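Nitrate regulatory protein (Klebsiella oxytoca, PDB 4AKK) senses nitrate and nitrite and binds the nasF operon leader RNA to promote transcription antitermination, switching on expression of the nasFEDCBA operon. Local coordinates at residues 73-87 and 145-159. Sequence-based numbering, arbitrary orientation.
With EDO (1,2-ethanediol), chain C.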
loop_
_atom_site.group_PDB
_atom_site.type_symbol
_atom_site.label_atom_id
_atom_site.label_comp_id
_atom_site.label_asym_id
_atom_site.label_seq_id
_atom_site.Cartn_x
_atom_site.Cartn_y
_atom_site.Cartn_z
ATOM N N LEU A 73 -8.190 19.916 -19.482
ATOM C CA LEU A 73 -7.203 19.155 -20.259
ATOM C C LEU A 73 -7.836 17.894 -20.850
ATOM O O LEU A 73 -7.513 17.499 -21.965
ATOM C CB LEU A 73 -5.994 18.788 -19.397
ATOM C CG LEU A 73 -5.039 19.953 -19.125
ATOM C CD1 LEU A 73 -4.113 19.617 -17.972
ATOM C CD2 LEU A 73 -4.245 20.317 -20.379
ATOM N N GLN A 74 -8.740 17.273 -20.097
ATOM C CA GLN A 74 -9.506 16.128 -20.598
ATOM C C GLN A 74 -10.415 16.529 -21.770
ATOM O O GLN A 74 -10.585 15.769 -22.730
ATOM C CB GLN A 74 -10.342 15.515 -19.462
ATOM C CG GLN A 74 -9.530 14.712 -18.436
ATOM C CD GLN A 74 -10.232 14.559 -17.086
ATOM O OE1 GLN A 74 -11.162 15.310 -16.763
ATOM N NE2 GLN A 74 -9.769 13.597 -16.279
ATOM N N CYS A 75 -11.006 17.717 -21.691
ATOM C CA CYS A 75 -11.813 18.229 -22.804
ATOM C C CYS A 75 -10.927 18.472 -24.021
ATOM O O CYS A 75 -11.257 18.075 -25.140
ATOM C CB CYS A 75 -12.553 19.520 -22.413
ATOM S SG CYS A 75 -13.773 19.330 -21.059
ATOM N N GLU A 76 -9.789 19.120 -23.799
ATOM C CA GLU A 76 -8.858 19.363 -24.897
ATOM C C GLU A 76 -8.354 18.042 -25.489
ATOM O O GLU A 76 -8.247 17.905 -26.698
ATOM C CB GLU A 76 -7.688 20.252 -24.461
ATOM C CG GLU A 76 -6.831 20.737 -25.630
ATOM C CD GLU A 76 -5.818 21.796 -25.233
ATOM O OE1 GLU A 76 -5.782 22.179 -24.047
ATOM O OE2 GLU A 76 -5.050 22.247 -26.107
ATOM N N ARG A 77 -8.043 17.071 -24.643
ATOM C CA ARG A 77 -7.582 15.784 -25.151
ATOM C C ARG A 77 -8.613 15.191 -26.122
ATOM O O ARG A 77 -8.279 14.799 -27.233
ATOM C CB ARG A 77 -7.275 14.806 -24.002
ATOM C CG ARG A 77 -6.753 13.430 -24.473
ATOM C CD ARG A 77 -6.432 12.511 -23.290
ATOM N NE ARG A 77 -7.556 12.411 -22.352
ATOM C CZ ARG A 77 -7.454 11.939 -21.111
ATOM N NH1 ARG A 77 -6.271 11.523 -20.655
ATOM N NH2 ARG A 77 -8.529 11.889 -20.317
ATOM N N GLY A 78 -9.869 15.136 -25.691
ATOM C CA GLY A 78 -10.929 14.565 -26.499
ATOM C C GLY A 78 -11.198 15.311 -27.788
ATOM O O GLY A 78 -11.413 14.693 -28.834
ATOM N N ALA A 79 -11.187 16.639 -27.729
ATOM C CA ALA A 79 -11.351 17.436 -28.943
ATOM C C ALA A 79 -10.212 17.190 -29.936
ATOM O O ALA A 79 -10.455 16.944 -31.118
ATOM C CB ALA A 79 -11.465 18.931 -28.608
ATOM N N SER A 80 -8.971 17.256 -29.455
ATOM C CA SER A 80 -7.806 16.994 -30.297
ATOM C C SER A 80 -7.917 15.615 -30.937
ATOM O O SER A 80 -7.558 15.421 -32.089
ATOM C CB SER A 80 -6.514 17.093 -29.483
ATOM O OG SER A 80 -6.452 18.347 -28.818
ATOM N N ASN A 81 -8.437 14.658 -30.186
ATOM C CA ASN A 81 -8.555 13.295 -30.689
ATOM C C ASN A 81 -9.497 13.184 -31.893
ATOM O O ASN A 81 -9.198 12.468 -32.859
ATOM C CB ASN A 81 -9.009 12.355 -29.573
ATOM C CG ASN A 81 -8.425 10.969 -29.710
ATOM O OD1 ASN A 81 -7.227 10.818 -29.964
ATOM N ND2 ASN A 81 -9.262 9.944 -29.536
ATOM N N ILE A 82 -10.630 13.885 -31.835
ATOM C CA ILE A 82 -11.624 13.831 -32.912
ATOM C C ILE A 82 -11.136 14.623 -34.125
ATOM O O ILE A 82 -11.274 14.192 -35.264
ATOM C CB ILE A 82 -13.016 14.347 -32.465
ATOM C CG1 ILE A 82 -13.549 13.537 -31.281
ATOM C CG2 ILE A 82 -14.011 14.241 -33.611
ATOM C CD1 ILE A 82 -13.936 12.111 -31.653
ATOM N N TRP A 83 -10.559 15.785 -33.863
ATOM C CA TRP A 83 -9.861 16.536 -34.889
ATOM C C TRP A 83 -8.880 15.649 -35.657
ATOM O O TRP A 83 -8.922 15.604 -36.886
ATOM C CB TRP A 83 -9.146 17.723 -34.246
ATOM C CG TRP A 83 -8.196 18.416 -35.130
ATOM C CD1 TRP A 83 -6.837 18.380 -35.055
ATOM C CD2 TRP A 83 -8.516 19.261 -36.240
ATOM N NE1 TRP A 83 -6.288 19.149 -36.047
ATOM C CE2 TRP A 83 -7.295 19.703 -36.791
ATOM C CE3 TRP A 83 -9.713 19.688 -36.822
ATOM C CZ2 TRP A 83 -7.234 20.557 -37.899
ATOM C CZ3 TRP A 83 -9.652 20.535 -37.925
ATOM C CH2 TRP A 83 -8.419 20.957 -38.452
ATOM N N LEU A 84 -8.007 14.929 -34.942
ATOM C CA LEU A 84 -6.996 14.103 -35.612
ATOM C C LEU A 84 -7.579 12.868 -36.324
ATOM O O LEU A 84 -7.259 12.615 -37.483
ATOM C CB LEU A 84 -5.863 13.712 -34.649
ATOM C CG LEU A 84 -4.999 14.861 -34.103
ATOM C CD1 LEU A 84 -4.178 14.418 -32.890
ATOM C CD2 LEU A 84 -4.092 15.475 -35.187
ATOM N N CYS A 85 -8.444 12.120 -35.642
ATOM C CA CYS A 85 -9.066 10.920 -36.220
ATOM C C CYS A 85 -10.002 11.219 -37.396
ATOM O O CYS A 85 -10.268 10.341 -38.220
ATOM C CB CYS A 85 -9.880 10.167 -35.161
ATOM S SG CYS A 85 -8.947 9.378 -33.815
ATOM N N SER A 86 -10.525 12.442 -37.455
ATOM C CA SER A 86 -11.397 12.845 -38.563
ATOM C C SER A 86 -10.607 13.540 -39.670
ATOM O O SER A 86 -11.186 14.119 -40.590
ATOM C CB SER A 86 -12.511 13.771 -38.073
ATOM O OG SER A 86 -11.999 15.075 -37.867
ATOM N N GLY A 87 -9.284 13.491 -39.570
ATOM C CA GLY A 87 -8.429 14.100 -40.573
ATOM C C GLY A 87 -8.633 15.592 -40.745
ATOM O O GLY A 87 -8.599 16.102 -41.866
ATOM N N VAL A 145 -0.921 19.348 -33.120
ATOM C CA VAL A 145 -2.306 18.922 -33.243
ATOM C C VAL A 145 -2.976 19.681 -34.394
ATOM O O VAL A 145 -3.591 19.067 -35.280
ATOM C CB VAL A 145 -3.103 19.097 -31.923
ATOM C CG1 VAL A 145 -4.603 19.005 -32.194
ATOM C CG2 VAL A 145 -2.676 18.051 -30.901
ATOM N N ARG A 146 -2.835 21.006 -34.401
ATOM C CA ARG A 146 -3.410 21.813 -35.491
ATOM C C ARG A 146 -2.905 21.377 -36.860
ATOM O O ARG A 146 -3.693 21.125 -37.773
ATOM C CB ARG A 146 -3.095 23.295 -35.317
ATOM C CG ARG A 146 -3.503 23.848 -33.984
ATOM C CD ARG A 146 -3.472 25.359 -33.998
ATOM N NE ARG A 146 -3.088 25.872 -32.692
ATOM C CZ ARG A 146 -1.879 26.340 -32.413
ATOM N NH1 ARG A 146 -0.948 26.375 -33.362
ATOM N NH2 ARG A 146 -1.608 26.783 -31.192
ATOM N N ASP A 147 -1.586 21.293 -36.993
ATOM C CA ASP A 147 -0.957 20.926 -38.255
ATOM C C ASP A 147 -1.153 19.445 -38.548
ATOM O O ASP A 147 -0.759 18.958 -39.602
ATOM C CB ASP A 147 0.538 21.259 -38.218
ATOM C CG ASP A 147 0.797 22.714 -37.874
ATOM O OD1 ASP A 147 -0.157 23.507 -37.971
ATOM O OD2 ASP A 147 1.942 23.069 -37.511
ATOM N N ARG A 148 -1.766 18.734 -37.606
ATOM C CA ARG A 148 -1.961 17.298 -37.750
ATOM C C ARG A 148 -0.634 16.583 -38.042
ATOM O O ARG A 148 -0.585 15.610 -38.804
ATOM C CB ARG A 148 -3.006 17.016 -38.830
ATOM C CG ARG A 148 -4.299 17.853 -38.649
ATOM C CD ARG A 148 -5.267 17.709 -39.825
ATOM N NE ARG A 148 -5.462 16.306 -40.148
ATOM C CZ ARG A 148 -5.312 15.778 -41.356
ATOM N NH1 ARG A 148 -5.001 16.544 -42.395
ATOM N NH2 ARG A 148 -5.497 14.474 -41.526
ATOM N N GLU A 149 0.440 17.073 -37.423
ATOM C CA GLU A 149 1.766 16.465 -37.563
ATOM C C GLU A 149 2.079 15.587 -36.357
ATOM O O GLU A 149 3.207 15.559 -35.860
ATOM C CB GLU A 149 2.834 17.544 -37.745
ATOM C CG GLU A 149 2.710 18.276 -39.084
ATOM C CD GLU A 149 3.770 19.349 -39.287
ATOM O OE1 GLU A 149 4.652 19.508 -38.415
ATOM O OE2 GLU A 149 3.710 20.041 -40.327
ATOM N N ILE A 150 1.060 14.882 -35.886
ATOM C CA ILE A 150 1.200 13.978 -34.751
ATOM C C ILE A 150 0.038 13.012 -34.840
ATOM O O ILE A 150 -1.012 13.367 -35.367
ATOM C CB ILE A 150 1.170 14.740 -33.411
ATOM C CG1 ILE A 150 1.451 13.793 -32.241
ATOM C CG2 ILE A 150 -0.174 15.468 -33.210
ATOM C CD1 ILE A 150 1.604 14.517 -30.892
ATOM N N ALA A 151 0.221 11.785 -34.372
ATOM C CA ALA A 151 -0.873 10.811 -34.420
ATOM C C ALA A 151 -1.800 10.972 -33.212
ATOM O O ALA A 151 -1.382 11.455 -32.163
ATOM C CB ALA A 151 -0.333 9.398 -34.486
ATOM N N ALA A 152 -3.052 10.558 -33.360
ATOM C CA ALA A 152 -4.022 10.674 -32.268
ATOM C C ALA A 152 -3.549 9.991 -30.979
ATOM O O ALA A 152 -3.677 10.572 -29.899
ATOM C CB ALA A 152 -5.393 10.154 -32.695
ATOM N N GLU A 153 -2.996 8.780 -31.086
ATOM C CA GLU A 153 -2.454 8.078 -29.911
ATOM C C GLU A 153 -1.324 8.850 -29.244
ATOM O O GLU A 153 -1.224 8.852 -28.019
ATOM C CB GLU A 153 -1.918 6.683 -30.263
ATOM C CG GLU A 153 -2.760 5.918 -31.239
ATOM C CD GLU A 153 -2.318 6.132 -32.667
ATOM O OE1 GLU A 153 -1.334 5.467 -33.074
ATOM O OE2 GLU A 153 -2.947 6.964 -33.370
ATOM N N GLU A 154 -0.458 9.470 -30.047
ATOM C CA GLU A 154 0.661 10.261 -29.518
ATOM C C GLU A 154 0.170 11.529 -28.794
ATOM O O GLU A 154 0.617 11.836 -27.687
ATOM C CB GLU A 154 1.668 10.625 -30.629
ATOM C CG GLU A 154 2.220 9.427 -31.408
ATOM C CD GLU A 154 3.133 9.829 -32.580
ATOM O OE1 GLU A 154 2.893 10.894 -33.194
ATOM O OE2 GLU A 154 4.087 9.076 -32.894
ATOM N N ALA A 155 -0.752 12.254 -29.423
ATOM C CA ALA A 155 -1.361 13.434 -28.805
ATOM C C ALA A 155 -2.118 13.059 -27.522
ATOM O O ALA A 155 -2.033 13.747 -26.509
ATOM C CB ALA A 155 -2.289 14.124 -29.791
ATOM N N THR A 156 -2.846 11.953 -27.588
ATOM C CA THR A 156 -3.558 11.399 -26.453
ATOM C C THR A 156 -2.627 11.088 -25.283
ATOM O O THR A 156 -2.931 11.430 -24.138
ATOM C CB THR A 156 -4.314 10.116 -26.868
ATOM O OG1 THR A 156 -5.619 10.477 -27.317
ATOM C CG2 THR A 156 -4.441 9.145 -25.685
ATOM N N GLY A 157 -1.506 10.435 -25.579
ATOM C CA GLY A 157 -0.510 10.093 -24.574
ATOM C C GLY A 157 0.122 11.300 -23.901
ATOM O O GLY A 157 0.352 11.290 -22.705
ATOM N N GLN A 158 0.410 12.343 -24.667
ATOM C CA GLN A 158 1.039 13.535 -24.100
ATOM C C GLN A 158 0.085 14.337 -23.201
ATOM O O GLN A 158 0.489 14.822 -22.145
ATOM C CB GLN A 158 1.643 14.413 -25.202
ATOM C CG GLN A 158 2.727 13.698 -26.007
ATOM C CD GLN A 158 3.446 14.616 -26.979
ATOM O OE1 GLN A 158 3.237 15.924 -26.832
ATOM N NE2 GLN A 158 4.183 14.154 -27.855
ATOM N N PHE A 159 -1.174 14.468 -23.608
ATOM C CA PHE A 159 -2.184 15.041 -22.721
ATOM C C PHE A 159 -2.291 14.200 -21.447
ATOM O O PHE A 159 -2.303 14.732 -20.338
ATOM C CB PHE A 159 -3.550 15.123 -23.405
ATOM C CG PHE A 159 -3.690 16.282 -24.347
ATOM C CD1 PHE A 159 -3.686 17.583 -23.872
ATOM C CD2 PHE A 159 -3.811 16.074 -25.707
ATOM C CE1 PHE A 159 -3.802 18.654 -24.738
ATOM C CE2 PHE A 159 -3.924 17.139 -26.579
ATOM C CZ PHE A 159 -3.919 18.429 -26.096
HETATM C C1 EDO C . -10.096 11.286 -24.015
HETATM O O1 EDO C . -10.162 12.704 -23.869
HETATM C C2 EDO C . -11.078 10.799 -25.075
HETATM O O2 EDO C . -10.776 11.222 -26.411
HETATM O O HOH W 1 -5.475 13.745 -28.045
HETATM O O HOH W 2 -5.061 13.505 -38.617
#
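Phe159 lodges as a knob in the hole formed by Leu73, Glu76, Arg77 and Ser80. One face of its ring takes a CH-pi contact from Arg77 CA, 4.1 Å from the ring centroid, and Glu76 CG lies 3.7 Å from Phe159 CZ. Nearer the C-terminal end of helix 56-85, Leu84 divides its methyls: CD1 meets Ala155 CB of helix 152-167 at 3.6 Å, while CD2 lies against the carbonyl oxygens of Val145 and Ile150. With CG anti to its backbone N (chi1 169°), Trp83 extends its indole to helix 138-147, where NE1 donates to Val145 O at 2.8 Å. The acceptor lies close to the indole plane, yet the donor stands above the carbonyl plane, on the face opposite Arg148 N, which gives the same oxygen one of the two backbone bonds of a Schellman motif. Within the all-helical NIT domain, the nitrate receptor module, segments 73-85 and 152-159 of helices 56-85 and 152-167 run nearly antiparallel (172°), their axes 9.3 Å apart at closest. Beyond Trp83, the Arg148 guanidinium lays one face over Gly87 O, and its NH2 joins Leu84 O through a water. Ser80 OG, 3.6 Å from Phe159 CE2, is tied back to Glu76 O. Farther out, salt bridges to Arg142 and Glu197 anchor the polar ends of Glu76 and Arg77, respectively.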